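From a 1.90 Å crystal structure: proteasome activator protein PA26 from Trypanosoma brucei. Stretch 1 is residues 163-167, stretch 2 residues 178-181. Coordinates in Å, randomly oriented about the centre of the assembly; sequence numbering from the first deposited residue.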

ATOM      1  N   ASP O 163      12.547 115.464 -73.910  1.00 36.70           N
ATOM      2  CA  ASP O 163      13.786 115.983 -74.506  1.00 38.61           C
ATOM      3  C   ASP O 163      13.910 115.621 -75.976  1.00 38.44           C
ATOM      4  O   ASP O 163      14.346 116.452 -76.783  1.00 38.79           O
ATOM      5  CB  ASP O 163      15.025 115.460 -73.771  1.00 39.16           C
ATOM      6  CG  ASP O 163      15.564 116.438 -72.751  1.00 43.74           C
ATOM      7  OD1 ASP O 163      15.143 117.620 -72.776  1.00 47.25           O
ATOM      8  OD2 ASP O 163      16.421 116.110 -71.882  1.00 47.17           O
ATOM      9  N   LYS O 164      13.534 114.390 -76.322  1.00 37.59           N
ATOM     10  CA  LYS O 164      13.606 113.944 -77.704  1.00 37.85           C
ATOM     11  C   LYS O 164      12.575 114.646 -78.570  1.00 37.61           C
ATOM     12  O   LYS O 164      12.855 114.993 -79.722  1.00 37.58           O
ATOM     13  CB  LYS O 164      13.431 112.435 -77.808  1.00 38.06           C
ATOM     14  CG  LYS O 164      14.655 111.636 -77.417  1.00 39.76           C
ATOM     15  CD  LYS O 164      14.449 110.177 -77.762  1.00 44.15           C
ATOM     16  CE  LYS O 164      14.906 109.267 -76.644  1.00 45.58           C
ATOM     17  NZ  LYS O 164      14.275 107.915 -76.841  1.00 48.50           N
ATOM     18  N   LEU O 165      11.387 114.854 -78.014  1.00 36.82           N
ATOM     19  CA  LEU O 165      10.311 115.490 -78.746  1.00 37.41           C
ATOM     20  C   LEU O 165      10.566 116.987 -78.957  1.00 38.30           C
ATOM     21  O   LEU O 165      10.222 117.540 -80.003  1.00 38.82           O
ATOM     22  CB  LEU O 165       8.971 115.289 -78.028  1.00 36.44           C
ATOM     23  CG  LEU O 165       8.297 113.914 -78.173  1.00 34.88           C
ATOM     24  CD1 LEU O 165       7.070 113.824 -77.267  1.00 32.68           C
ATOM     25  CD2 LEU O 165       7.938 113.649 -79.637  1.00 33.08           C
ATOM     26  N   LEU O 166      11.131 117.637 -77.950  1.00 39.10           N
ATOM     27  CA  LEU O 166      11.312 119.088 -77.975  1.00 40.44           C
ATOM     28  C   LEU O 166      12.578 119.482 -78.745  1.00 41.65           C
ATOM     29  O   LEU O 166      12.603 120.519 -79.420  1.00 42.20           O
ATOM     30  CB  LEU O 166      11.334 119.658 -76.548  1.00 39.56           C
ATOM     31  CG  LEU O 166      10.052 119.521 -75.711  1.00 38.97           C
ATOM     32  CD1 LEU O 166      10.306 119.791 -74.240  1.00 39.56           C
ATOM     33  CD2 LEU O 166       8.913 120.393 -76.243  1.00 38.84           C
ATOM     34  N   GLY O 167      13.605 118.636 -78.662  1.00 43.23           N
ATOM     35  CA  GLY O 167      14.912 118.910 -79.261  1.00 45.07           C
ATOM     36  C   GLY O 167      15.756 119.831 -78.389  1.00 46.38           C
ATOM     37  O   GLY O 167      16.934 120.097 -78.666  1.00 47.42           O
ATOM     38  N   GLY O 178      16.528 119.896 -83.435  1.00 47.57           N
ATOM     39  CA  GLY O 178      15.041 119.947 -83.602  1.00 47.51           C
ATOM     40  C   GLY O 178      14.351 118.677 -83.116  1.00 47.03           C
ATOM     41  O   GLY O 178      14.980 117.615 -83.018  1.00 47.71           O
ATOM     42  N   GLY O 179      13.056 118.784 -82.823  1.00 45.92           N
ATOM     43  CA  GLY O 179      12.318 117.686 -82.188  1.00 44.01           C
ATOM     44  C   GLY O 179      12.178 116.458 -83.073  1.00 42.72           C
ATOM     45  O   GLY O 179      12.113 116.575 -84.305  1.00 42.57           O
ATOM     46  N   SER O 180      12.126 115.277 -82.452  1.00 40.75           N
ATOM     47  CA  SER O 180      11.961 114.031 -83.211  1.00 39.18           C
ATOM     48  C   SER O 180      10.642 114.010 -83.983  1.00 38.12           C
ATOM     49  O   SER O 180       9.609 114.434 -83.466  1.00 38.81           O
ATOM     50  CB  SER O 180      12.060 112.811 -82.284  1.00 38.74           C
ATOM     51  OG  SER O 180      11.524 111.666 -82.921  1.00 38.13           O
ATOM     52  N   GLN O 181      10.684 113.509 -85.214  1.00 37.20           N
ATOM     53  CA  GLN O 181       9.478 113.347 -86.030  1.00 36.51           C
ATOM     54  C   GLN O 181       8.889 111.931 -85.914  1.00 35.06           C
ATOM     55  O   GLN O 181       7.957 111.577 -86.646  1.00 34.25           O
ATOM     56  CB  GLN O 181       9.739 113.689 -87.509  1.00 37.13           C
ATOM     57  CG  GLN O 181      10.264 115.114 -87.775  1.00 40.94           C
ATOM     58  CD  GLN O 181       9.357 116.202 -87.201  1.00 45.55           C
ATOM     59  OE1 GLN O 181       8.130 116.137 -87.337  1.00 46.91           O
ATOM     60  NE2 GLN O 181       9.961 117.199 -86.545  1.00 48.12           N
TER
HETATM   61  O   HOH W   1       8.735 116.717 -82.165  1.00 34.15           O

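Contact between a helical turn and a glycine-containing loop in PA26. The first stretch carries a turn of a helix that begins earlier in the chain; the second has no regular secondary structure and runs past the carbonyl oxygens of Lys-164 and Leu-165. The contact is small, burying 207 Å² over both sides, and it is made chiefly by backbone, with Ser-180, Gly-179 and Leu-165 covering the most surface.

Ser-180 supplies the one direct hydrogen bond between the stretches. Its amide N donates to Lys-164 O over 2.8 Å, with a nearly straight N-H...O angle of 163°, so a helix carbonyl finds its donor in the loop. The CA-to-CB bond of Ser-180 points sideways, with chi1 in the t well, and the serine OG is hydrogen-bonded to a residue adjoining the stretches. The serine carbonyl is tied in through solvent: water 1 donates to Ser-180 O and to Leu-165 O, each 2.8 Å from the water oxygen, and so bridges two acceptors that could not bond each other directly.

Gly-179 lies against the next carbonyl along the helix. Its CA approaches Leu-165 O to 3.0 Å, with an angle of 127° at the hydrogen, a CA-H...O contact that adds to the water's bond at the same oxygen. The absence of a side chain permits this approach, for an ideal CB on Gly-179 would sit 2.0 Å from Leu-165 O. The loop backbone can therefore lie close against the Leu-165 carbonyl.

Leu-165 takes part mainly through that carbonyl. Its CA-to-CB bond points away from the loop, although the end of the side chain comes nearer, Leu-165 CD2 lying 4.3 Å from Ser-180 O. Lys-164 likewise contributes its carbonyl, while its CB points sideways and the end of its long chain leads away.

The two stretches come closest in CA register at Gly-167 and Gly-179, whose CA atoms are 4.1 Å apart. Gly-167 N closes the helical turn by donating to Asp-163 O over 3.0 Å. Its phi of 81° favours glycine, and packing adds a second constraint: an ideal CB would point toward the loop and lie 2.6 Å from Gly-178 C and 2.8 Å from Gly-179 N. Gly-178 differs, since a CB there would point away and meet nothing in the helix stretch. Within the loop, Gln-181 folds back so that NE2 makes a weak hydrogen bond to Gly-179 O, at 3.2 Å and 121°.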